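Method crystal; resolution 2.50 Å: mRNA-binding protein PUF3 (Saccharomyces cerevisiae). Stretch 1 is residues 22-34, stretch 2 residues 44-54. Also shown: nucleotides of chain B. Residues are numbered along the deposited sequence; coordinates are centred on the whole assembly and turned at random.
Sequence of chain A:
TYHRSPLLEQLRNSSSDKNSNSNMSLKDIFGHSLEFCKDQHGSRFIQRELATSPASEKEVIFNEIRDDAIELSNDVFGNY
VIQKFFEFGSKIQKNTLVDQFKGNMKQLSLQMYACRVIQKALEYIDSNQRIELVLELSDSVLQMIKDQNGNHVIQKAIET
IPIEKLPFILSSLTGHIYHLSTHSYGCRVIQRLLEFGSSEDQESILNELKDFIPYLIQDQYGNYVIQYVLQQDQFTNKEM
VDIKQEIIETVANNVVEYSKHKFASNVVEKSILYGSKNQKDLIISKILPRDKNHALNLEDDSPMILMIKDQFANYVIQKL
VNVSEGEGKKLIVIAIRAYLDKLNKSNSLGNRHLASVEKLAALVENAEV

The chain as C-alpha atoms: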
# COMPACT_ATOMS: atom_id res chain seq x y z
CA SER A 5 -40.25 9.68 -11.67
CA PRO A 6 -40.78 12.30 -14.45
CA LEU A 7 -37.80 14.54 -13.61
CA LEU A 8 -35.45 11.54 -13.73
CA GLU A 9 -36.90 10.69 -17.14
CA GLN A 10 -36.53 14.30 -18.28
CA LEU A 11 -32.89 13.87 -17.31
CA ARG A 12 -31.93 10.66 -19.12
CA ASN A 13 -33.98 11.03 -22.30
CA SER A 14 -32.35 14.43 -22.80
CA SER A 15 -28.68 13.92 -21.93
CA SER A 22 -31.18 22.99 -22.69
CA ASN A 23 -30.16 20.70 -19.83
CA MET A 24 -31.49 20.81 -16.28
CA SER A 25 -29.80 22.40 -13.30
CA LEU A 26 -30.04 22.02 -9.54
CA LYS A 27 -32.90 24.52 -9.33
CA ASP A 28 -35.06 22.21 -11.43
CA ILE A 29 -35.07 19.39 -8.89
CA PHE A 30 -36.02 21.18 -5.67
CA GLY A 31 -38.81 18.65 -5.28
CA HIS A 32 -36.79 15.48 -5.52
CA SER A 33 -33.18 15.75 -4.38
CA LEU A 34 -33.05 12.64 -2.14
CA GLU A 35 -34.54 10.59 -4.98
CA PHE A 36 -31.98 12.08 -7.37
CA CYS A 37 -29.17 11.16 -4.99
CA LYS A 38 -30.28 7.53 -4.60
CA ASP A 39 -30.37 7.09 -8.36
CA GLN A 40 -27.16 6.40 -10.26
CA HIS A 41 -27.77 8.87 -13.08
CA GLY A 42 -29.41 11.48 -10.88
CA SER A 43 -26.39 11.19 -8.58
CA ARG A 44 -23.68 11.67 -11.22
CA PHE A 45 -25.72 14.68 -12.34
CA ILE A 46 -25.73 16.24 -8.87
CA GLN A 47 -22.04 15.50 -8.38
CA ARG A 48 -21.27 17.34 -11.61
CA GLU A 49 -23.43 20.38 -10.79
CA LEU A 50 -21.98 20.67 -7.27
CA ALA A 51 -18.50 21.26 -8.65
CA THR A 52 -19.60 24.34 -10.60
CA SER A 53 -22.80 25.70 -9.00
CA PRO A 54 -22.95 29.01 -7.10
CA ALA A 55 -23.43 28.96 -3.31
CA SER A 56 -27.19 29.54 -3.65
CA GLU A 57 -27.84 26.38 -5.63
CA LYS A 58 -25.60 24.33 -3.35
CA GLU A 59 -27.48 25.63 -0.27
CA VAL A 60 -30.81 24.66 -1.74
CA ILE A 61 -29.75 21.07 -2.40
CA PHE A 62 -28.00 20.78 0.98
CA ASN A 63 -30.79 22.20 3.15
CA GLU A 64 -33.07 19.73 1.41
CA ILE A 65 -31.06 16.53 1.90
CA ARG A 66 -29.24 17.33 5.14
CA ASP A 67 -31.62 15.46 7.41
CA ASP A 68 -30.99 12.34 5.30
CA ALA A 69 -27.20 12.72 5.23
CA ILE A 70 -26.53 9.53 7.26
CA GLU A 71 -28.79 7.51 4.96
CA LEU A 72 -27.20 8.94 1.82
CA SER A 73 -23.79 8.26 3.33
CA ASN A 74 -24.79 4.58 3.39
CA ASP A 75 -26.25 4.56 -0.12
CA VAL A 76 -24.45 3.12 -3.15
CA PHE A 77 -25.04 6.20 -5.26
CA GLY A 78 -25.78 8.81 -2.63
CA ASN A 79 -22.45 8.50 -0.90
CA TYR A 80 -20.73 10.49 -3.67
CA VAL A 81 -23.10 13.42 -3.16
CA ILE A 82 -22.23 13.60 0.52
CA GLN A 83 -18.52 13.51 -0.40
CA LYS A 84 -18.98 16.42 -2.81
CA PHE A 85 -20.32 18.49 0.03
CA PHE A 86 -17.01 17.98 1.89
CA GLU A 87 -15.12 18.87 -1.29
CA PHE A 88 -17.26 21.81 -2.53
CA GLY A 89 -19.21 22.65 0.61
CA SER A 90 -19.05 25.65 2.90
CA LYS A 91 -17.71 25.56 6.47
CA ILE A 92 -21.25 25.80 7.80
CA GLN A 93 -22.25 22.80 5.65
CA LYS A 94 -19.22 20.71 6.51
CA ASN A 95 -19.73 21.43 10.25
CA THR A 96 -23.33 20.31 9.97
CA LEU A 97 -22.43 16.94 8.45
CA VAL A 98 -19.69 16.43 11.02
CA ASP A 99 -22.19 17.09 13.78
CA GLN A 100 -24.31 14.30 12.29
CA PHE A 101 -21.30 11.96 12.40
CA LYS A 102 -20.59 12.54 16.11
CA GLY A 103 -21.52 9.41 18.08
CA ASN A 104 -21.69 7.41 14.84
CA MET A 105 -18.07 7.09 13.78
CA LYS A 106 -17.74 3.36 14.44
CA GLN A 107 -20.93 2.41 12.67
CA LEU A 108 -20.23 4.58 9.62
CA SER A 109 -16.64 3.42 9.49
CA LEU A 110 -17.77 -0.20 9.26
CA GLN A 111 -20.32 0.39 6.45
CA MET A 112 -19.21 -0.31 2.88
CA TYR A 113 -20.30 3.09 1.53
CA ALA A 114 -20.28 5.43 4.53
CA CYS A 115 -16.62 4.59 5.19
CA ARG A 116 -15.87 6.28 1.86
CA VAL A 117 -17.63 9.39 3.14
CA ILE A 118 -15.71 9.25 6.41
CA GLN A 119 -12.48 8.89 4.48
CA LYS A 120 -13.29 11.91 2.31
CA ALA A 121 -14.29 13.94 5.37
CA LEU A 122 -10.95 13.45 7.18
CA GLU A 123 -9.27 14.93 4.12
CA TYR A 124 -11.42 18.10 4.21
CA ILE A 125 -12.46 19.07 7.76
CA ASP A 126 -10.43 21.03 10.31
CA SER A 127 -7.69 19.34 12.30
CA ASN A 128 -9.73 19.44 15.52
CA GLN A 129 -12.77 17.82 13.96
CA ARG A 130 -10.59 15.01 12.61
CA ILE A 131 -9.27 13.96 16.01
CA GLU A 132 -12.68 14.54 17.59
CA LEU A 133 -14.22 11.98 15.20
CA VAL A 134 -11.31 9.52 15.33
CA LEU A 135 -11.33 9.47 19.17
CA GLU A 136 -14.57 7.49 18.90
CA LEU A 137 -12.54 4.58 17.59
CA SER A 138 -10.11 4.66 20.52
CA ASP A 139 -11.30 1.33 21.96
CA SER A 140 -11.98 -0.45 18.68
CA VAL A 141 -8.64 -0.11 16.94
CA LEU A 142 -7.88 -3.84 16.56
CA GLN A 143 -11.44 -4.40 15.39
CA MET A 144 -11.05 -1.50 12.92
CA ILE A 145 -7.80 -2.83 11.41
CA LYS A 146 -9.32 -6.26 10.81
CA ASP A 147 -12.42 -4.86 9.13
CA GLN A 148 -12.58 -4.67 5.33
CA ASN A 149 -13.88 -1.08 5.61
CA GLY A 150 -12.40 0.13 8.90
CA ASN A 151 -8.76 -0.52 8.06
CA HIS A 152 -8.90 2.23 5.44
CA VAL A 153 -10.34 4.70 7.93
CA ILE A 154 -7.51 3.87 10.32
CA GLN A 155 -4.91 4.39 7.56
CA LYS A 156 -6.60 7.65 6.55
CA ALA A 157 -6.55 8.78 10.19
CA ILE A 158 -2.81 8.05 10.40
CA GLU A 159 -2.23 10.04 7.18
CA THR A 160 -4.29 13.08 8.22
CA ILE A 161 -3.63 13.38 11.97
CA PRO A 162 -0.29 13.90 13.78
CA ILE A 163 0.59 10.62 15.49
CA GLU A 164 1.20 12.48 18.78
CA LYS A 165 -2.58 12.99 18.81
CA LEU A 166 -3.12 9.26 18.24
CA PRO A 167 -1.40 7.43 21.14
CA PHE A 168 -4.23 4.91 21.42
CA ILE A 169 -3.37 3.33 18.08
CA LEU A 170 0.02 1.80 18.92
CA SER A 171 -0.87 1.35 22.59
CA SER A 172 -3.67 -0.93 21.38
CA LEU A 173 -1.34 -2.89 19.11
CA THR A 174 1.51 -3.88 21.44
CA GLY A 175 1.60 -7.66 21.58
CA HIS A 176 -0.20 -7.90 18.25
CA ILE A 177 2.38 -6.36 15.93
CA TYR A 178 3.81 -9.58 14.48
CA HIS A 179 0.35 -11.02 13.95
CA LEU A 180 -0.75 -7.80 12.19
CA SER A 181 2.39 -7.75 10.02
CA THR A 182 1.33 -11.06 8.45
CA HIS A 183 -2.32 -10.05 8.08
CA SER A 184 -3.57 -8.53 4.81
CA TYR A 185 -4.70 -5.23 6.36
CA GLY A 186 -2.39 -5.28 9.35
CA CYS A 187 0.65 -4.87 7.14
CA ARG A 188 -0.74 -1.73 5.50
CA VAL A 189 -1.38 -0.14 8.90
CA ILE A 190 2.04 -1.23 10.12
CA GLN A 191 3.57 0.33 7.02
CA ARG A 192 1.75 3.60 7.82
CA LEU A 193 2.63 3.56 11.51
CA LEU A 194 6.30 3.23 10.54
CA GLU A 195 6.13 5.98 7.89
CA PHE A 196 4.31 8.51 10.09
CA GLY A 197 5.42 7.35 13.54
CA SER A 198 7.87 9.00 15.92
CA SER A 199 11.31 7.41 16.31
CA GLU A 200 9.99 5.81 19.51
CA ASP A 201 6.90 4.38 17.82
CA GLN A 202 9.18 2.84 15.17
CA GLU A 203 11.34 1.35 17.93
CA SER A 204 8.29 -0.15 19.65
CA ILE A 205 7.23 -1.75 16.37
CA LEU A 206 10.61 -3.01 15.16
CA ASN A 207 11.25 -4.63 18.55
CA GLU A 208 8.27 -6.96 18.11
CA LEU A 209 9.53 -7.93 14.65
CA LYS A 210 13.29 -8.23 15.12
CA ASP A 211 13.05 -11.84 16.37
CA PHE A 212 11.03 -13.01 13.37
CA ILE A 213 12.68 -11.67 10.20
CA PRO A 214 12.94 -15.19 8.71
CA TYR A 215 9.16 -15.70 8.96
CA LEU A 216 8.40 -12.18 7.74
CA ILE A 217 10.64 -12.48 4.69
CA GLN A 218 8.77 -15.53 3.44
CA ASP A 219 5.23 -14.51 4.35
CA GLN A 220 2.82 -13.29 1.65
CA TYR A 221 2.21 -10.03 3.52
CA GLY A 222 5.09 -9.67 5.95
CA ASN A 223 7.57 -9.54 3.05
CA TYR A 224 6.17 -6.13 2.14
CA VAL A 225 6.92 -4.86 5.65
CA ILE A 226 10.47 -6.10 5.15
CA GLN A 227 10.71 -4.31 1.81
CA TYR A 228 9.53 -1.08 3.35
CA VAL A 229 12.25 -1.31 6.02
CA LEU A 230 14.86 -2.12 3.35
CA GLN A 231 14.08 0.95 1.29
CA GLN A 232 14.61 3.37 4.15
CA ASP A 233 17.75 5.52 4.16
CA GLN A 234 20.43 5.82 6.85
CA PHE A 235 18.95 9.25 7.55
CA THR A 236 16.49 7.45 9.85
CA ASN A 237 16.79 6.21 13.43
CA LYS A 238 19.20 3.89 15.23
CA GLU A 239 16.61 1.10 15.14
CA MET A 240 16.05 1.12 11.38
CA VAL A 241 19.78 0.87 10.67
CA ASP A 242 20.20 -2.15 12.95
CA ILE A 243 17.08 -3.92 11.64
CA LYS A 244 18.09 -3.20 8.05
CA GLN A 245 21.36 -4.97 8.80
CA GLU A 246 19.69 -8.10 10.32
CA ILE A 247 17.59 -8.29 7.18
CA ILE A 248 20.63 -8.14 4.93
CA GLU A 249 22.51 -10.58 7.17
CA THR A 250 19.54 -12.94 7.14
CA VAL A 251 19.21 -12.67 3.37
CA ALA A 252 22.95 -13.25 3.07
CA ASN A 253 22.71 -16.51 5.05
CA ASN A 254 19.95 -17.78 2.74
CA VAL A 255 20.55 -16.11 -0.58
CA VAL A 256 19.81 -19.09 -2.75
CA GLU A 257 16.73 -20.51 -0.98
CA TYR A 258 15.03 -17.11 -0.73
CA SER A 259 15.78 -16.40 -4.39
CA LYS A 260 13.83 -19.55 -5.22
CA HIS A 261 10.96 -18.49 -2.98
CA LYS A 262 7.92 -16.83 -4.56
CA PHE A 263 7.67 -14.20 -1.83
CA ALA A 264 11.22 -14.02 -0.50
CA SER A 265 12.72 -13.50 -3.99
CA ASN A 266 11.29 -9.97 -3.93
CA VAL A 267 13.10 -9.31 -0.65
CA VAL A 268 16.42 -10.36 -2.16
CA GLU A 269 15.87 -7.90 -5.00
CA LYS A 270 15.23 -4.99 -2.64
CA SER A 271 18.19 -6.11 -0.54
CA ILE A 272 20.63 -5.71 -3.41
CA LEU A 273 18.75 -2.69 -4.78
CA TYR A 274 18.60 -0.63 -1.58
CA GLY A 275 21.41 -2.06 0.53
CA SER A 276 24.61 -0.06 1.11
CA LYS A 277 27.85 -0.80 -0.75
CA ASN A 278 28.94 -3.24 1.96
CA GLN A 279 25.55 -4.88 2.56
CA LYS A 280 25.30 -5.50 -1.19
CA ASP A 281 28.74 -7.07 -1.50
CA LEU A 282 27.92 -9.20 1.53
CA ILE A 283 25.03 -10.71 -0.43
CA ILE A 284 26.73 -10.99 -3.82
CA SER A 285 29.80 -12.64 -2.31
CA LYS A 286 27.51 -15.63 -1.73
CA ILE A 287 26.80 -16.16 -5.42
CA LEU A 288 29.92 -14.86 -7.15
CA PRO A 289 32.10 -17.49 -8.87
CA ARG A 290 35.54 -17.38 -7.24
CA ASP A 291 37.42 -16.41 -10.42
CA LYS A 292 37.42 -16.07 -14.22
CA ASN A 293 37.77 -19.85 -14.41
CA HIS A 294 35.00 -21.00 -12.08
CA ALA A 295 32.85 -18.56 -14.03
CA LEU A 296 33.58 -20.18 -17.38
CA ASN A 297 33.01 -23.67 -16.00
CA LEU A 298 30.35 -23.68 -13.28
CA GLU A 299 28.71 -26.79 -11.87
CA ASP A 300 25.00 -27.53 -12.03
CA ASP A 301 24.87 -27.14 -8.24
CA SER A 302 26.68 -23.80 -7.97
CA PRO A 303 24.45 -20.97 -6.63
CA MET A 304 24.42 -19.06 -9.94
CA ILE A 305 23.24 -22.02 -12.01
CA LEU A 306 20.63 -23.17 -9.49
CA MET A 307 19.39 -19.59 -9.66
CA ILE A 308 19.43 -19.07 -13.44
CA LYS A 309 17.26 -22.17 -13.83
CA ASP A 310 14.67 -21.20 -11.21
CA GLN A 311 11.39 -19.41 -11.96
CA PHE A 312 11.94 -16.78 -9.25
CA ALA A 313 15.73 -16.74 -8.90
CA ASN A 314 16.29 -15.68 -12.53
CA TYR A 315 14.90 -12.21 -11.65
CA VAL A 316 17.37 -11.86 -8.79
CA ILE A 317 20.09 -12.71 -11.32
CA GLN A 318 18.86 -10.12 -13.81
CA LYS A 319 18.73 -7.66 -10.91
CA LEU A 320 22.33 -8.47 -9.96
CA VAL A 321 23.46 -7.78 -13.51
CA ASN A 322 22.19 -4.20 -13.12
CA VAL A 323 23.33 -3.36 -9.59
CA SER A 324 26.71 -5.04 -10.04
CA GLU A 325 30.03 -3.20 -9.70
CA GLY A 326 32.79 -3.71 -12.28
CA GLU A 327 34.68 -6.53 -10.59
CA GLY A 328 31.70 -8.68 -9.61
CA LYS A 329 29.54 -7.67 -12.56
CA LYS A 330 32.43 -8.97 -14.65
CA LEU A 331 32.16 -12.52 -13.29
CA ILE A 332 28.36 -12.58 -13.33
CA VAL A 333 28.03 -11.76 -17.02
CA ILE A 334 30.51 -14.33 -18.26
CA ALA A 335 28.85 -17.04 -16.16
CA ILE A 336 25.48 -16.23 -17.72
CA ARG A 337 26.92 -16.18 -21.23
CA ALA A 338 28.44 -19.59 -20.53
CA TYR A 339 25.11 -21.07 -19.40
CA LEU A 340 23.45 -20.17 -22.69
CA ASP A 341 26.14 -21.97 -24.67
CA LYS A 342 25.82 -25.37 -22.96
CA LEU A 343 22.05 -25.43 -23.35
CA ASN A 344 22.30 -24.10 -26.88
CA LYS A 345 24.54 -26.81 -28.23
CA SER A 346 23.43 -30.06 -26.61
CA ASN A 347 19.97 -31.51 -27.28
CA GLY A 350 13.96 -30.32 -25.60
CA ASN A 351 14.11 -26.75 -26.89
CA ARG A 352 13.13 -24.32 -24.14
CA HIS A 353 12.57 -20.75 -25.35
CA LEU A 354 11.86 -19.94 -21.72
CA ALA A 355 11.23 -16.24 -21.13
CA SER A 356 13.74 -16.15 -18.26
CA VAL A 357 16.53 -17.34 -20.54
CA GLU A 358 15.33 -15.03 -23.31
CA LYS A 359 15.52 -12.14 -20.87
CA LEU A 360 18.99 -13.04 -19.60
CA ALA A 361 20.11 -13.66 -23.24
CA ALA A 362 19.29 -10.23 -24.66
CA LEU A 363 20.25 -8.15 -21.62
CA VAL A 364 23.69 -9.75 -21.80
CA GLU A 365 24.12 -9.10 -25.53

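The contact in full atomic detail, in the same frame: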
# COMPACT_ATOMS: atom_id res chain seq x y z
N SER A 22 -29.77 23.30 -22.94
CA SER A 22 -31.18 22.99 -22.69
C SER A 22 -31.29 21.89 -21.63
O SER A 22 -32.34 21.27 -21.47
CB SER A 22 -31.87 22.56 -23.99
OG SER A 22 -31.78 23.58 -24.97
N ASN A 23 -30.19 21.67 -20.91
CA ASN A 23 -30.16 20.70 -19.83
C ASN A 23 -30.82 21.24 -18.56
O ASN A 23 -31.16 22.42 -18.49
CB ASN A 23 -28.71 20.28 -19.53
CG ASN A 23 -28.62 19.12 -18.55
OD1 ASN A 23 -29.39 18.16 -18.62
ND2 ASN A 23 -27.65 19.19 -17.64
N MET A 24 -30.98 20.38 -17.57
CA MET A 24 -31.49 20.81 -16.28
C MET A 24 -30.37 21.37 -15.42
O MET A 24 -29.19 21.27 -15.76
CB MET A 24 -32.12 19.63 -15.55
CG MET A 24 -33.17 18.89 -16.35
SD MET A 24 -33.80 17.48 -15.41
CE MET A 24 -33.99 18.22 -13.79
N SER A 25 -30.76 21.98 -14.31
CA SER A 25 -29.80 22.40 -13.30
C SER A 25 -30.41 22.11 -11.94
O SER A 25 -31.56 21.69 -11.83
CB SER A 25 -29.47 23.88 -13.44
OG SER A 25 -30.60 24.68 -13.12
N LEU A 26 -29.64 22.36 -10.90
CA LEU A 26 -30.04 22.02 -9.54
C LEU A 26 -31.36 22.66 -9.11
O LEU A 26 -32.07 22.11 -8.25
CB LEU A 26 -28.91 22.36 -8.56
CG LEU A 26 -27.66 21.51 -8.83
CD1 LEU A 26 -26.55 21.82 -7.84
CD2 LEU A 26 -28.05 20.03 -8.78
N LYS A 27 -31.69 23.80 -9.71
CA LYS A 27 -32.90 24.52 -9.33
C LYS A 27 -34.14 23.81 -9.86
O LYS A 27 -35.25 24.06 -9.41
CB LYS A 27 -32.86 25.96 -9.84
CG LYS A 27 -33.20 26.12 -11.31
CD LYS A 27 -32.68 27.45 -11.85
CE LYS A 27 -32.88 27.57 -13.35
NZ LYS A 27 -31.76 28.34 -13.99
N ASP A 28 -33.95 22.91 -10.81
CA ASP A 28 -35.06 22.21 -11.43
C ASP A 28 -35.56 21.02 -10.60
O ASP A 28 -36.63 20.48 -10.86
CB ASP A 28 -34.66 21.74 -12.84
CG ASP A 28 -34.42 22.91 -13.79
OD1 ASP A 28 -35.28 23.81 -13.84
OD2 ASP A 28 -33.37 22.94 -14.49
N ILE A 29 -34.78 20.62 -9.60
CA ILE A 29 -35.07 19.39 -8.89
C ILE A 29 -35.43 19.62 -7.44
O ILE A 29 -35.43 18.68 -6.66
CB ILE A 29 -33.89 18.39 -8.97
CG1 ILE A 29 -32.79 18.75 -7.96
CG2 ILE A 29 -33.31 18.35 -10.38
CD1 ILE A 29 -31.48 18.03 -8.19
N PHE A 30 -35.73 20.86 -7.07
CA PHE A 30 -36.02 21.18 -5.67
C PHE A 30 -37.07 20.27 -5.03
O PHE A 30 -37.11 20.13 -3.81
CB PHE A 30 -36.43 22.63 -5.48
CG PHE A 30 -36.96 22.92 -4.10
CD1 PHE A 30 -36.10 23.31 -3.09
CD2 PHE A 30 -38.32 22.79 -3.81
CE1 PHE A 30 -36.58 23.58 -1.81
CE2 PHE A 30 -38.81 23.06 -2.54
CZ PHE A 30 -37.94 23.46 -1.54
N GLY A 31 -37.90 19.63 -5.84
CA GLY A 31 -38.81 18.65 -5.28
C GLY A 31 -38.15 17.36 -4.78
O GLY A 31 -38.51 16.82 -3.72
N HIS A 32 -37.15 16.89 -5.53
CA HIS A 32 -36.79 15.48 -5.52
C HIS A 32 -35.30 15.19 -5.41
O HIS A 32 -34.78 14.31 -6.11
CB HIS A 32 -37.35 14.84 -6.80
CG HIS A 32 -38.75 15.26 -7.10
ND1 HIS A 32 -39.72 14.38 -7.49
CD2 HIS A 32 -39.34 16.45 -7.12
CE1 HIS A 32 -40.84 15.02 -7.71
NE2 HIS A 32 -40.65 16.29 -7.49
N SER A 33 -34.63 15.90 -4.51
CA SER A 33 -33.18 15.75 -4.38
C SER A 33 -32.76 14.36 -3.86
O SER A 33 -31.90 13.70 -4.46
CB SER A 33 -32.62 16.85 -3.47
OG SER A 33 -32.88 18.13 -4.01
N LEU A 34 -33.36 13.93 -2.75
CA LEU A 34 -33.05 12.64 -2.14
C LEU A 34 -33.21 11.52 -3.15
O LEU A 34 -32.40 10.61 -3.22
CB LEU A 34 -33.95 12.39 -0.94
CG LEU A 34 -33.43 11.30 -0.02
CD1 LEU A 34 -32.18 11.80 0.69
CD2 LEU A 34 -34.49 10.87 0.99
N ARG A 44 -24.79 11.16 -10.43
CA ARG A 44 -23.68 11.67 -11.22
C ARG A 44 -24.01 13.10 -11.69
O ARG A 44 -23.13 13.97 -11.76
CB ARG A 44 -23.37 10.74 -12.39
CG ARG A 44 -22.83 9.39 -11.98
CD ARG A 44 -22.55 8.51 -13.19
NE ARG A 44 -22.02 7.20 -12.81
CZ ARG A 44 -20.74 6.96 -12.57
NH1 ARG A 44 -19.84 7.93 -12.67
NH2 ARG A 44 -20.35 5.74 -12.23
N PHE A 45 -25.27 13.34 -12.01
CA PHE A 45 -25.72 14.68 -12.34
C PHE A 45 -25.43 15.65 -11.19
O PHE A 45 -24.81 16.69 -11.40
CB PHE A 45 -27.22 14.67 -12.67
CG PHE A 45 -27.85 16.04 -12.74
CD1 PHE A 45 -27.69 16.84 -13.87
CD2 PHE A 45 -28.62 16.52 -11.69
CE1 PHE A 45 -28.29 18.10 -13.95
CE2 PHE A 45 -29.21 17.79 -11.76
CZ PHE A 45 -29.05 18.57 -12.90
N ILE A 46 -25.88 15.31 -9.98
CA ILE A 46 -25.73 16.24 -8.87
C ILE A 46 -24.26 16.47 -8.56
O ILE A 46 -23.83 17.60 -8.27
CB ILE A 46 -26.45 15.78 -7.60
CG1 ILE A 46 -27.95 15.94 -7.74
CG2 ILE A 46 -25.98 16.61 -6.40
CD1 ILE A 46 -28.74 15.46 -6.52
N GLN A 47 -23.48 15.40 -8.64
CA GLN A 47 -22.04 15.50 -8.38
C GLN A 47 -21.41 16.54 -9.30
O GLN A 47 -20.58 17.34 -8.88
CB GLN A 47 -21.36 14.14 -8.58
CG GLN A 47 -21.63 13.13 -7.46
CD GLN A 47 -21.36 11.72 -7.92
OE1 GLN A 47 -20.27 11.42 -8.40
NE2 GLN A 47 -22.35 10.84 -7.76
N ARG A 48 -21.82 16.51 -10.56
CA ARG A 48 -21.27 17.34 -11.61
C ARG A 48 -21.67 18.80 -11.38
O ARG A 48 -20.84 19.71 -11.45
CB ARG A 48 -21.81 16.81 -12.94
CG ARG A 48 -21.19 17.38 -14.19
CD ARG A 48 -22.02 16.91 -15.38
NE ARG A 48 -22.41 15.51 -15.24
CZ ARG A 48 -23.52 14.97 -15.73
NH1 ARG A 48 -24.39 15.72 -16.40
NH2 ARG A 48 -23.78 13.68 -15.55
N GLU A 49 -22.94 19.04 -11.07
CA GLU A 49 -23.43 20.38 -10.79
C GLU A 49 -22.80 20.99 -9.54
O GLU A 49 -22.58 22.20 -9.49
CB GLU A 49 -24.95 20.40 -10.67
CG GLU A 49 -25.68 20.06 -11.96
CD GLU A 49 -25.20 20.92 -13.12
OE1 GLU A 49 -25.50 22.13 -13.12
OE2 GLU A 49 -24.53 20.37 -14.03
N LEU A 50 -22.52 20.16 -8.54
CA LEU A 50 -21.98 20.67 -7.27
C LEU A 50 -20.57 21.26 -7.43
O LEU A 50 -20.14 22.11 -6.65
CB LEU A 50 -21.99 19.59 -6.19
CG LEU A 50 -23.34 19.20 -5.59
CD1 LEU A 50 -23.16 18.06 -4.56
CD2 LEU A 50 -24.00 20.41 -4.96
N ALA A 51 -19.85 20.80 -8.44
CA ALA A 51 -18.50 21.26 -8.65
C ALA A 51 -18.48 22.65 -9.27
O ALA A 51 -17.47 23.34 -9.20
CB ALA A 51 -17.73 20.27 -9.52
N THR A 52 -19.59 23.07 -9.88
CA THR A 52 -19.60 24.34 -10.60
C THR A 52 -20.75 25.30 -10.26
O THR A 52 -20.82 26.39 -10.80
CB THR A 52 -19.56 24.13 -12.14
OG1 THR A 52 -20.79 23.56 -12.58
CG2 THR A 52 -18.42 23.19 -12.51
N SER A 53 -21.64 24.89 -9.36
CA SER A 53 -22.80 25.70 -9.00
C SER A 53 -22.47 26.77 -7.97
O SER A 53 -21.68 26.53 -7.06
CB SER A 53 -23.94 24.82 -8.47
OG SER A 53 -24.51 24.03 -9.51
N PRO A 54 -23.11 27.94 -8.09
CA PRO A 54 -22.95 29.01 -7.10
C PRO A 54 -23.44 28.57 -5.72
O PRO A 54 -24.23 27.63 -5.63
CB PRO A 54 -23.85 30.14 -7.64
CG PRO A 54 -24.80 29.45 -8.55
CD PRO A 54 -23.99 28.37 -9.20
P A B 10 -18.04 -0.54 -8.45
OP1 A B 10 -18.39 -1.94 -8.80
OP2 A B 10 -16.75 0.04 -8.89
O5' A B 10 -19.22 0.42 -8.94
C5' A B 10 -20.52 0.30 -8.40
C4' A B 10 -21.54 1.02 -9.26
O4' A B 10 -21.50 2.43 -8.94
C3' A B 10 -21.36 0.90 -10.77
O3' A B 10 -22.64 1.00 -11.40
C2' A B 10 -20.61 2.19 -11.09
O2' A B 10 -20.79 2.61 -12.43
C1' A B 10 -21.29 3.16 -10.13
N9 A B 10 -20.50 4.36 -9.83
C8 A B 10 -19.14 4.48 -9.80
N7 A B 10 -18.72 5.71 -9.55
C5 A B 10 -19.90 6.43 -9.39
C6 A B 10 -20.15 7.79 -9.12
N6 A B 10 -19.18 8.69 -8.91
N1 A B 10 -21.43 8.19 -9.04
C2 A B 10 -22.40 7.29 -9.22
N3 A B 10 -22.30 5.99 -9.48
C4 A B 10 -21.00 5.61 -9.55

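The contact is centred on Leu26, which gives up 100 Å² of its surface to stretch 2, the largest share of any residue in the 413 Å² buried in total. Its CA lies 6.9 Å from the CA of Glu49, the closest CA pair across the two stretches. The CA-to-CB bond points sideways to the helix, but the m,t rotamer (chi1 -64°, chi2 -179°) brings the end of the side chain nearer. Leu26 CD2 lies 3.9 Å from Phe45 CE2 and 4.2 Å from Ile46 CG1, while Leu26 CD1 is 4.1 Å from Leu50 CD2. A branched aliphatic end suits this place, because its two methyls reach different residues of stretch 2.

Phe45 is the main counterpart, with 86 Å² covered. Its CA-to-CB bond points toward stretch 1, and the t rotamer (chi1 168°) carries the ring against Asn23, Met24, Ser25, Leu26 and Ile29. Contacts near the ring plane predominate: Met24 O is 3.8 Å from Phe45 CE1, Ser25 C is 3.9 Å from Phe45 CZ, and Ile29 CD1 is 4.2 Å from Phe45 CE2. A flat ring thus packs its edge against backbone as well as side chains. Ile29 also meets the helix one residue further on, with its CD1 4.1 Å from Ile46 CD1; Ile46, like Leu26, starts sideways and comes nearer at its end.

Moving outward, the apolar part of Glu49 continues the packing: its CB is 3.5 Å from Leu26 CG. Its carboxylate makes only a loose approach to stretch 1, with OE1 4.3 Å from Ser25 CA. Ser53 OG sits 3.4 Å from Leu26 CD1, a van der Waals contact; the hydroxyl donates instead to Glu49 O at 2.7 Å, so this buried polar group is satisfied within its own stretch.

No hydrogen bond crosses between the stretches; the remaining polar bonds at this edge lie within stretch 1. Ser25 N donates to Asp28 OD2 (2.8 Å, 156°), and Asp28 N donates to Ser25 O (2.9 Å). These reciprocal bonds tie together the short 3-10 segment that carries Leu26. Gln47, out of reach of stretch 1, hydrogen-bonds the base of A10 of chain B. Asn23, exposed and poorly ordered, lies at the outer edge of the contact with ND2 3.9 Å from Phe45 CE1, near the ring plane.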